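Local coordinates for protein Baccell_00875 (Bacteroides cellulosilyticus DSM 14838, PDB 5NO8) that acts as a polysaccharide lyase, probably cleaving the link to glucuronic acid that carries rhamnose caps on complex arabinogalactan proteins, at residues His598-Arg603 / Ala677-Trp682; His594-Trp599 / Phe610-Ser615. One frame throughout, in Å; residues are numbered along the deposited sequence.

In the fold
Both contacts start from helix 596-600 and share His598 and Trp599, and their centres are 8 Å apart deep in the chain. Contact 2 is the more local: it joins the helix to 610-615, the loop just before helix 615-629. Contact 1 reaches much further along the chain, to 677-682, which leads from strand 672-677 of a four-stranded antiparallel sheet into helix 682-692. The two loops also meet each other, since Tyr613 OH lies 2.6 Å from Asp679 OD2, a probable hydrogen bond. A short helix and the entrances to two longer ones thus converge in the helix-rich C-terminal half. Glycerol beside Asp596 and Phe600, probably from the crystallisation liquor, may mark a pocket.

Contact 1. Residues His598-Arg603 / Ala677-Trp682; sequences HWFGKR and ANDQDW
A chi1 of -174° swings the Asn678 amide away from its own backbone N and out to the backbone carbonyl of Phe600, while Asp679, its CG set between N and carbonyl carbon (chi1 47°), lays its carboxylate over the Phe600 ring. The hydrogen bond is fairly straight: Asn678 ND2 donates to Phe600 O at 3.0 Å, in the carbonyl plane and on a lone pair. The same ND2 passes the edge of the ring, 3.7 Å from Phe600 CD2. These residues join helix 596-600 to the link between strand 672-677 and helix 682-692, where Asp679 opens a type I beta turn that ends at Trp682. Above one ring face, and nearer the rim than the middle, Asp679 OD2 stands 3.3 Å from Phe600 CD2, with carboxylate and ring planes only 20° apart. A flat phenyl suits this place because it lets the two groups pack this closely, though the contact is packing and probably no attraction; OD2 is held by Tyr613 OH. Asparagine suits the neighbouring position because its amide faces two ways: ND2 serves Phe600, and OD1 accepts from Arg395 NH1.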
loop_
_atom_site.group_PDB
_atom_site.type_symbol
_atom_site.label_atom_id
_atom_site.label_comp_id
_atom_site.label_asym_id
_atom_site.label_seq_id
_atom_site.Cartn_x
_atom_site.Cartn_y
_atom_site.Cartn_z
ATOM N N HIS A 598 0.970 4.383 12.303
ATOM C CA HIS A 598 1.676 4.877 13.472
ATOM C C HIS A 598 1.476 6.391 13.643
ATOM O O HIS A 598 1.072 6.858 14.708
ATOM C CB HIS A 598 3.182 4.591 13.409
ATOM C CG HIS A 598 3.902 5.064 14.633
ATOM N ND1 HIS A 598 3.825 4.401 15.841
ATOM C CD2 HIS A 598 4.629 6.188 14.864
ATOM C CE1 HIS A 598 4.506 5.079 16.756
ATOM N NE2 HIS A 598 5.005 6.166 16.186
ATOM N N TRP A 599 1.781 7.129 12.592
ATOM C CA TRP A 599 1.839 8.603 12.658
ATOM C C TRP A 599 0.454 9.247 12.684
ATOM O O TRP A 599 0.297 10.322 13.247
ATOM C CB TRP A 599 2.638 9.166 11.486
ATOM C CG TRP A 599 4.012 8.606 11.392
ATOM C CD1 TRP A 599 4.482 7.724 10.450
ATOM C CD2 TRP A 599 5.102 8.872 12.278
ATOM N NE1 TRP A 599 5.794 7.416 10.710
ATOM C CE2 TRP A 599 6.208 8.113 11.816
ATOM C CE3 TRP A 599 5.254 9.684 13.419
ATOM C CZ2 TRP A 599 7.462 8.129 12.464
ATOM C CZ3 TRP A 599 6.505 9.704 14.070
ATOM C CH2 TRP A 599 7.590 8.923 13.587
ATOM N N PHE A 600 -0.533 8.598 12.065
ATOM C CA PHE A 600 -1.878 9.182 11.892
ATOM C C PHE A 600 -3.016 8.490 12.633
ATOM O O PHE A 600 -4.045 9.111 12.894
ATOM C CB PHE A 600 -2.178 9.272 10.399
ATOM C CG PHE A 600 -1.266 10.213 9.676
ATOM C CD1 PHE A 600 -0.047 9.786 9.177
ATOM C CD2 PHE A 600 -1.600 11.558 9.541
ATOM C CE1 PHE A 600 0.805 10.665 8.533
ATOM C CE2 PHE A 600 -0.753 12.434 8.897
ATOM C CZ PHE A 600 0.461 11.994 8.408
ATOM N N GLY A 601 -2.842 7.228 13.013
ATOM C CA GLY A 601 -3.941 6.436 13.553
ATOM C C GLY A 601 -4.058 6.496 15.052
ATOM O O GLY A 601 -3.082 6.824 15.755
ATOM N N LYS A 602 -5.237 6.148 15.547
ATOM C CA LYS A 602 -5.459 5.962 16.969
ATOM C C LYS A 602 -4.618 4.825 17.567
ATOM O O LYS A 602 -4.134 4.941 18.696
ATOM C CB LYS A 602 -6.924 5.638 17.262
ATOM C CG LYS A 602 -7.238 5.733 18.754
ATOM C CD LYS A 602 -8.724 5.615 19.009
ATOM C CE LYS A 602 -9.090 5.946 20.443
ATOM N NZ LYS A 602 -10.485 5.498 20.717
ATOM N N ARG A 603 -4.485 3.721 16.834
ATOM C CA ARG A 603 -3.802 2.522 17.362
ATOM C C ARG A 603 -2.278 2.595 17.264
ATOM O O ARG A 603 -1.583 1.715 17.817
ATOM C CB ARG A 603 -4.297 1.283 16.635
ATOM C CG ARG A 603 -5.777 0.994 16.823
ATOM C CD ARG A 603 -6.167 0.613 18.235
ATOM N NE ARG A 603 -7.614 0.367 18.264
ATOM C CZ ARG A 603 -8.228 -0.726 17.786
ATOM N NH1 ARG A 603 -7.534 -1.750 17.263
ATOM N NH2 ARG A 603 -9.555 -0.806 17.854
ATOM N N ALA A 677 -10.813 8.814 11.679
ATOM C CA ALA A 677 -10.818 9.495 10.381
ATOM C C ALA A 677 -9.861 10.675 10.533
ATOM O O ALA A 677 -10.061 11.559 11.384
ATOM C CB ALA A 677 -12.198 9.979 10.019
ATOM N N ASN A 678 -8.799 10.653 9.751
ATOM C CA ASN A 678 -7.782 11.657 9.821
ATOM C C ASN A 678 -7.637 12.297 8.451
ATOM O O ASN A 678 -8.324 13.287 8.165
ATOM C CB ASN A 678 -6.497 11.019 10.421
ATOM C CG ASN A 678 -5.417 12.032 10.678
ATOM O OD1 ASN A 678 -5.350 13.022 9.971
ATOM N ND2 ASN A 678 -4.552 11.794 11.699
ATOM N N ASP A 679 -6.806 11.736 7.582
ATOM C CA ASP A 679 -6.401 12.364 6.337
ATOM C C ASP A 679 -6.845 11.650 5.036
ATOM O O ASP A 679 -6.527 12.090 3.938
ATOM C CB ASP A 679 -4.851 12.597 6.345
ATOM C CG ASP A 679 -4.022 11.385 6.811
ATOM O OD1 ASP A 679 -4.521 10.451 7.510
ATOM O OD2 ASP A 679 -2.810 11.371 6.444
ATOM N N GLN A 680 -7.583 10.554 5.176
ATOM C CA GLN A 680 -7.947 9.673 4.065
ATOM C C GLN A 680 -8.869 10.282 3.023
ATOM O O GLN A 680 -9.017 9.692 1.960
ATOM C CB GLN A 680 -8.588 8.349 4.557
ATOM C CG GLN A 680 -9.999 8.489 5.138
ATOM C CD GLN A 680 -10.066 9.409 6.329
ATOM O OE1 GLN A 680 -10.907 10.373 6.409
ATOM N NE2 GLN A 680 -9.207 9.141 7.279
ATOM N N ASP A 681 -9.453 11.441 3.286
ATOM C CA ASP A 681 -10.396 12.011 2.315
ATOM C C ASP A 681 -9.721 12.436 1.018
ATOM O O ASP A 681 -10.374 12.536 -0.016
ATOM C CB ASP A 681 -11.234 13.090 2.971
ATOM C CG ASP A 681 -12.119 12.505 4.045
ATOM O OD1 ASP A 681 -12.831 11.514 3.748
ATOM O OD2 ASP A 681 -12.081 12.961 5.197
ATOM N N TRP A 682 -8.391 12.600 1.028
ATOM C CA TRP A 682 -7.649 12.677 -0.229
ATOM C C TRP A 682 -7.925 11.536 -1.222
ATOM O O TRP A 682 -7.827 11.720 -2.427
ATOM C CB TRP A 682 -6.118 12.766 0.016
ATOM C CG TRP A 682 -5.685 14.050 0.609
ATOM C CD1 TRP A 682 -5.288 14.264 1.882
ATOM C CD2 TRP A 682 -5.610 15.320 -0.057
ATOM N NE1 TRP A 682 -4.957 15.589 2.068
ATOM C CE2 TRP A 682 -5.162 16.262 0.896
ATOM C CE3 TRP A 682 -5.915 15.755 -1.347
ATOM C CZ2 TRP A 682 -4.996 17.629 0.588
ATOM C CZ3 TRP A 682 -5.755 17.124 -1.656
ATOM C CH2 TRP A 682 -5.273 18.029 -0.682
#

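Contact 2. Residues His594-Trp599 / Phe610-Ser615; sequences HWDGHW and FPHYWS
His612 O is gripped twice from its own loop: Ser615 OG reaches it at 2.8 Å and Ser615 N at 2.9 Å, from opposite faces of the carbonyl plane. Serine suits the last place of this type I beta turn because its hydroxyl adds a second bond to the usual backbone one. A chi1 of -179° sends the His612 side chain the other way, toward helix 596-600. There Asp596 lies over the imidazole, its OD2 3.1 Å above the His612 ring plane and over the ring centre, with carboxylate and ring planes 13° apart. This is a stack, without a direct hydrogen bond, and Asp596 CB also packs close, 3.2 Å from His612 NE2. Tyr613 CD2 lies against the opposite face, 3.4 Å from the His612 plane and toward the rim, so that both faces are packed. A water lies between Asp596 OD1 and His612 NE2, weakly bonded to both. Replacing His612 by an alanine would probably leave a gap between Asp596 and Tyr613, and the water without its NE2 partner. Asp596 OD1 and Trp595 NE1 both hydrogen-bond a glycerol, probably from the crystallisation liquor, which may mark a pocket that could hold sugar. With OD2 in a salt bridge to Arg593 and stacked on His612, the buried carboxylate is held so that its other oxygen meets that glycerol.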
loop_
_atom_site.group_PDB
_atom_site.type_symbol
_atom_site.label_atom_id
_atom_site.label_comp_id
_atom_site.label_asym_id
_atom_site.label_seq_id
_atom_site.Cartn_x
_atom_site.Cartn_y
_atom_site.Cartn_z
ATOM N N HIS A 594 3.550 1.408 4.646
ATOM C CA HIS A 594 3.619 0.614 5.883
ATOM C C HIS A 594 3.983 1.382 7.156
ATOM O O HIS A 594 4.454 0.800 8.133
ATOM C CB HIS A 594 4.526 -0.605 5.686
ATOM C CG HIS A 594 5.937 -0.272 5.296
ATOM N ND1 HIS A 594 6.813 0.403 6.132
ATOM C CD2 HIS A 594 6.619 -0.523 4.160
ATOM C CE1 HIS A 594 7.971 0.541 5.516
ATOM N NE2 HIS A 594 7.894 -0.039 4.333
ATOM N N TRP A 595 3.664 2.668 7.195
ATOM C CA TRP A 595 3.962 3.496 8.381
ATOM C C TRP A 595 2.865 4.457 8.854
ATOM O O TRP A 595 2.932 4.952 9.980
ATOM C CB TRP A 595 5.261 4.281 8.111
ATOM C CG TRP A 595 5.165 5.083 6.891
ATOM C CD1 TRP A 595 4.685 6.355 6.774
ATOM C CD2 TRP A 595 5.515 4.660 5.584
ATOM N NE1 TRP A 595 4.724 6.745 5.461
ATOM C CE2 TRP A 595 5.207 5.710 4.707
ATOM C CE3 TRP A 595 6.054 3.488 5.066
ATOM C CZ2 TRP A 595 5.433 5.622 3.346
ATOM C CZ3 TRP A 595 6.263 3.395 3.719
ATOM C CH2 TRP A 595 5.944 4.453 2.869
ATOM N N ASP A 596 1.838 4.709 8.046
ATOM C CA ASP A 596 0.900 5.780 8.387
ATOM C C ASP A 596 -0.023 5.455 9.543
ATOM O O ASP A 596 -0.532 6.373 10.182
ATOM C CB ASP A 596 0.109 6.223 7.150
ATOM C CG ASP A 596 0.976 6.946 6.159
ATOM O OD1 ASP A 596 1.425 8.055 6.530
ATOM O OD2 ASP A 596 1.251 6.409 5.049
ATOM N N GLY A 597 -0.249 4.169 9.820
ATOM C CA GLY A 597 -0.983 3.777 11.011
ATOM C C GLY A 597 -0.357 4.276 12.297
ATOM O O GLY A 597 -1.062 4.551 13.271
ATOM N N HIS A 598 0.970 4.383 12.303
ATOM C CA HIS A 598 1.676 4.877 13.472
ATOM C C HIS A 598 1.476 6.391 13.643
ATOM O O HIS A 598 1.072 6.858 14.708
ATOM C CB HIS A 598 3.182 4.591 13.409
ATOM C CG HIS A 598 3.902 5.064 14.633
ATOM N ND1 HIS A 598 3.825 4.401 15.841
ATOM C CD2 HIS A 598 4.629 6.188 14.864
ATOM C CE1 HIS A 598 4.506 5.079 16.756
ATOM N NE2 HIS A 598 5.005 6.166 16.186
ATOM N N TRP A 599 1.781 7.129 12.592
ATOM C CA TRP A 599 1.839 8.603 12.658
ATOM C C TRP A 599 0.454 9.247 12.684
ATOM O O TRP A 599 0.297 10.322 13.247
ATOM C CB TRP A 599 2.638 9.166 11.486
ATOM C CG TRP A 599 4.012 8.606 11.392
ATOM C CD1 TRP A 599 4.482 7.724 10.450
ATOM C CD2 TRP A 599 5.102 8.872 12.278
ATOM N NE1 TRP A 599 5.794 7.416 10.710
ATOM C CE2 TRP A 599 6.208 8.113 11.816
ATOM C CE3 TRP A 599 5.254 9.684 13.419
ATOM C CZ2 TRP A 599 7.462 8.129 12.464
ATOM C CZ3 TRP A 599 6.505 9.704 14.070
ATOM C CH2 TRP A 599 7.590 8.923 13.587
ATOM N N PHE A 610 -2.898 -1.331 3.750
ATOM C CA PHE A 610 -3.371 -1.660 2.427
ATOM C C PHE A 610 -4.896 -1.604 2.409
ATOM O O PHE A 610 -5.526 -2.528 2.908
ATOM C CB PHE A 610 -2.963 -3.070 2.056
ATOM C CG PHE A 610 -1.556 -3.231 1.580
ATOM C CD1 PHE A 610 -1.129 -2.667 0.384
ATOM C CD2 PHE A 610 -0.692 -4.108 2.239
ATOM C CE1 PHE A 610 0.140 -2.917 -0.114
ATOM C CE2 PHE A 610 0.585 -4.332 1.766
ATOM C CZ PHE A 610 1.007 -3.744 0.592
ATOM N N PRO A 611 -5.514 -0.561 1.859
ATOM C CA PRO A 611 -4.875 0.584 1.253
ATOM C C PRO A 611 -4.593 1.664 2.251
ATOM O O PRO A 611 -5.193 1.712 3.343
ATOM C CB PRO A 611 -5.910 1.034 0.218
ATOM C CG PRO A 611 -7.212 0.689 0.836
ATOM C CD PRO A 611 -6.983 -0.492 1.738
ATOM N N HIS A 612 -3.579 2.463 1.919
ATOM C CA HIS A 612 -3.439 3.759 2.474
ATOM C C HIS A 612 -3.760 4.727 1.351
ATOM O O HIS A 612 -3.337 4.554 0.237
ATOM C CB HIS A 612 -2.036 4.009 2.972
ATOM C CG HIS A 612 -1.880 5.349 3.588
ATOM N ND1 HIS A 612 -1.361 6.419 2.901
ATOM C CD2 HIS A 612 -2.274 5.824 4.793
ATOM C CE1 HIS A 612 -1.380 7.482 3.687
ATOM N NE2 HIS A 612 -1.922 7.141 4.840
ATOM N N TYR A 613 -4.444 5.798 1.692
ATOM C CA TYR A 613 -4.985 6.729 0.688
ATOM C C TYR A 613 -3.958 7.364 -0.254
ATOM O O TYR A 613 -4.305 7.701 -1.384
ATOM C CB TYR A 613 -5.808 7.808 1.367
ATOM C CG TYR A 613 -4.989 8.834 2.078
ATOM C CD1 TYR A 613 -4.559 9.965 1.405
ATOM C CD2 TYR A 613 -4.671 8.707 3.410
ATOM C CE1 TYR A 613 -3.843 10.941 2.034
ATOM C CE2 TYR A 613 -3.931 9.687 4.054
ATOM C CZ TYR A 613 -3.500 10.790 3.338
ATOM O OH TYR A 613 -2.783 11.810 3.922
ATOM N N TRP A 614 -2.689 7.539 0.163
ATOM C CA TRP A 614 -1.723 8.070 -0.820
ATOM C C TRP A 614 -1.429 7.114 -1.977
ATOM O O TRP A 614 -0.898 7.532 -3.008
ATOM C CB TRP A 614 -0.432 8.566 -0.200
ATOM C CG TRP A 614 -0.480 9.842 0.567
ATOM C CD1 TRP A 614 0.138 10.054 1.736
ATOM C CD2 TRP A 614 -1.108 11.103 0.221
ATOM N NE1 TRP A 614 -0.062 11.330 2.169
ATOM C CE2 TRP A 614 -0.825 11.996 1.255
ATOM C CE3 TRP A 614 -1.918 11.539 -0.837
ATOM C CZ2 TRP A 614 -1.310 13.319 1.271
ATOM C CZ3 TRP A 614 -2.400 12.837 -0.817
ATOM C CH2 TRP A 614 -2.085 13.707 0.206
ATOM N N SER A 615 -1.826 5.842 -1.874
ATOM C CA SER A 615 -1.812 4.965 -3.036
ATOM C C SER A 615 -2.574 5.572 -4.224
ATOM O O SER A 615 -2.300 5.232 -5.357
ATOM C CB SER A 615 -2.411 3.579 -2.743
ATOM O OG SER A 615 -3.815 3.637 -2.408
HETATM O O HOH W 1 -0.764 9.932 5.806
#